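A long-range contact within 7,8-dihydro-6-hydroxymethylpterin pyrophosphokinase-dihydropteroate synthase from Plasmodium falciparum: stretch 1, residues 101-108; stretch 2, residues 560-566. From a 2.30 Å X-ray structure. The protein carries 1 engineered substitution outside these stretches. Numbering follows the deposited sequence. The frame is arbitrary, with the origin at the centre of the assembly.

Stretch 1 101-108: KELIDKCE
Stretch 2 560-566: NFLVLNG

Stretch 1 has no regular helix or strand through Cys-107. Leu-103 and Ile-104 are extended, with phi/psi of -84/143 and -124/151. Asp-105 breaks this run at -112/0, and Lys-106 extends again at -168/162. Cys-107 is the N-cap of a helix that Glu-108 enters at -59/-42.

Stretch 2 continues a helix that begins earlier in the chain and runs through Leu-564, with Leu-564 N bonded to Asn-560 O at 2.9 Å. Asn-565 leaves helical phi/psi at -101/14. Its N donates to Leu-562 O at 2.9 Å and weakly to Phe-561 O at 3.2 Å. Gly-566 follows with a positive phi, at 83/18, and its N reaches Val-563 O at 2.9 Å.

The CA of Leu-103 lies 6.4 Å from the CA of Asn-565. The CA of Asp-105 lies 6.7 Å from the CA of Phe-561. Stretch 1 therefore advances as the helix runs backward.

Asn-565 points toward stretch 1, with chi1 -80° (m) and chi2 -79°. Its amide pairs with the backbone of Ile-104. Ile-104 N donates to Asn-565 OD1 at 2.9 Å, and Asn-565 ND2 donates to Ile-104 O at 2.8 Å. Both bonds are nearly straight. Asn-565 ND2 also donates to Phe-561 O at 3.0 Å, tying the amide to the last turn of the helix before it. A water donates to Asn-565 OD1 at 2.6 Å and to Glu-102 O at 2.7 Å.

Van der Waals contacts lie beside this pairing. Leu-564 (t, p) points toward stretch 1. Its CG is 3.9 Å from Ile-104 CD1, and its CD2 is 3.5 Å from Asp-105 C. Ile-104 is p, t. Phe-561 has chi1 178° (t) and chi2 72°. Leu-103 (m, t) meets the ring edge, with CD1 4.2 Å from Phe-561 CZ. Asp-105 CA also lies at the edge, 4.1 Å from Phe-561 CE1.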

# COMPACT_ATOMS: atom_id res chain seq x y z
N LYS B 101 -40.56 -18.87 14.11
CA LYS B 101 -39.36 -18.53 13.36
C LYS B 101 -39.71 -17.93 12.00
O LYS B 101 -38.81 -17.69 11.19
CB LYS B 101 -38.43 -19.75 13.23
CG LYS B 101 -37.66 -20.10 14.50
CD LYS B 101 -36.63 -21.23 14.31
CE LYS B 101 -35.29 -20.79 13.75
NZ LYS B 101 -34.39 -21.96 13.57
N GLU B 102 -41.01 -17.68 11.75
CA GLU B 102 -41.50 -17.14 10.49
C GLU B 102 -40.74 -15.87 10.10
O GLU B 102 -40.36 -15.08 10.97
CB GLU B 102 -42.97 -16.75 10.62
CG GLU B 102 -43.95 -17.90 10.45
CD GLU B 102 -45.39 -17.47 10.22
OE1 GLU B 102 -45.71 -16.28 10.45
OE2 GLU B 102 -46.21 -18.34 9.81
N LEU B 103 -40.61 -15.66 8.79
CA LEU B 103 -39.94 -14.49 8.23
C LEU B 103 -40.93 -13.33 8.17
O LEU B 103 -42.08 -13.53 7.83
CB LEU B 103 -39.45 -14.79 6.81
CG LEU B 103 -38.22 -15.69 6.69
CD1 LEU B 103 -37.80 -15.78 5.23
CD2 LEU B 103 -37.07 -15.21 7.57
N ILE B 104 -40.42 -12.12 8.45
CA ILE B 104 -41.15 -10.88 8.28
C ILE B 104 -40.33 -9.97 7.36
O ILE B 104 -39.10 -10.06 7.32
CB ILE B 104 -41.38 -10.24 9.67
CG1 ILE B 104 -40.06 -9.83 10.33
CG2 ILE B 104 -42.20 -11.17 10.56
CD1 ILE B 104 -40.22 -9.04 11.61
N ASP B 105 -41.02 -9.10 6.62
CA ASP B 105 -40.34 -8.11 5.81
C ASP B 105 -40.59 -6.71 6.37
O ASP B 105 -40.08 -5.72 5.83
CB ASP B 105 -40.67 -8.25 4.32
CG ASP B 105 -42.15 -8.08 3.97
OD1 ASP B 105 -42.95 -7.81 4.90
OD2 ASP B 105 -42.48 -8.25 2.76
N LYS B 106 -41.34 -6.62 7.46
CA LYS B 106 -41.61 -5.33 8.08
C LYS B 106 -42.23 -5.56 9.45
O LYS B 106 -42.72 -6.65 9.76
CB LYS B 106 -42.53 -4.47 7.21
CG LYS B 106 -42.59 -3.00 7.61
CD LYS B 106 -43.07 -2.05 6.52
CE LYS B 106 -42.83 -0.60 6.88
NZ LYS B 106 -43.20 0.34 5.79
N CYS B 107 -42.19 -4.52 10.27
CA CYS B 107 -42.75 -4.56 11.60
C CYS B 107 -43.27 -3.17 11.96
O CYS B 107 -42.49 -2.29 12.31
CB CYS B 107 -41.70 -5.04 12.59
SG CYS B 107 -42.24 -4.86 14.31
N GLU B 108 -44.60 -3.01 11.86
CA GLU B 108 -45.29 -1.73 11.99
C GLU B 108 -45.03 -1.08 13.35
O GLU B 108 -44.82 0.13 13.40
CB GLU B 108 -46.79 -1.89 11.73
CG GLU B 108 -47.13 -2.61 10.43
CD GLU B 108 -46.92 -1.89 9.10
OE1 GLU B 108 -46.55 -0.69 9.10
OE2 GLU B 108 -47.12 -2.54 8.04
N ASN B 560 -30.22 -5.57 6.20
CA ASN B 560 -31.34 -5.04 6.95
C ASN B 560 -32.43 -6.11 7.11
O ASN B 560 -33.04 -6.21 8.17
CB ASN B 560 -31.96 -3.78 6.33
CG ASN B 560 -31.05 -2.58 6.46
OD1 ASN B 560 -30.18 -2.57 7.34
ND2 ASN B 560 -31.24 -1.58 5.61
N PHE B 561 -32.67 -6.87 6.03
CA PHE B 561 -33.66 -7.94 6.05
C PHE B 561 -33.24 -9.04 7.02
O PHE B 561 -34.03 -9.44 7.86
CB PHE B 561 -33.89 -8.52 4.66
CG PHE B 561 -34.88 -9.66 4.61
CD1 PHE B 561 -36.24 -9.44 4.80
CD2 PHE B 561 -34.46 -10.95 4.33
CE1 PHE B 561 -37.15 -10.48 4.70
CE2 PHE B 561 -35.38 -11.99 4.23
CZ PHE B 561 -36.72 -11.76 4.43
N LEU B 562 -32.00 -9.51 6.93
CA LEU B 562 -31.54 -10.54 7.84
C LEU B 562 -31.64 -10.05 9.28
O LEU B 562 -32.07 -10.79 10.17
CB LEU B 562 -30.11 -10.96 7.50
CG LEU B 562 -30.01 -12.16 6.56
CD1 LEU B 562 -30.44 -11.81 5.14
CD2 LEU B 562 -28.61 -12.75 6.58
N VAL B 563 -31.21 -8.81 9.51
CA VAL B 563 -31.17 -8.26 10.86
C VAL B 563 -32.59 -8.10 11.41
O VAL B 563 -32.83 -8.38 12.59
CB VAL B 563 -30.33 -6.96 10.89
CG1 VAL B 563 -30.74 -6.01 11.98
CG2 VAL B 563 -28.83 -7.26 10.94
N LEU B 564 -33.55 -7.70 10.56
CA LEU B 564 -34.94 -7.63 10.97
C LEU B 564 -35.40 -9.00 11.45
O LEU B 564 -36.30 -9.11 12.28
CB LEU B 564 -35.79 -7.20 9.76
CG LEU B 564 -37.30 -7.11 9.99
CD1 LEU B 564 -37.65 -6.02 11.02
CD2 LEU B 564 -37.99 -6.79 8.66
N ASN B 565 -34.77 -10.06 10.94
CA ASN B 565 -35.25 -11.40 11.21
C ASN B 565 -34.40 -12.02 12.31
O ASN B 565 -34.41 -13.24 12.48
CB ASN B 565 -35.39 -12.20 9.91
CG ASN B 565 -36.67 -11.84 9.19
OD1 ASN B 565 -37.74 -12.32 9.57
ND2 ASN B 565 -36.59 -10.98 8.17
N GLY B 566 -33.61 -11.18 12.99
CA GLY B 566 -32.88 -11.57 14.18
C GLY B 566 -31.56 -12.26 13.89
O GLY B 566 -31.01 -12.93 14.77
O HOH W 1 -37.91 -14.10 11.43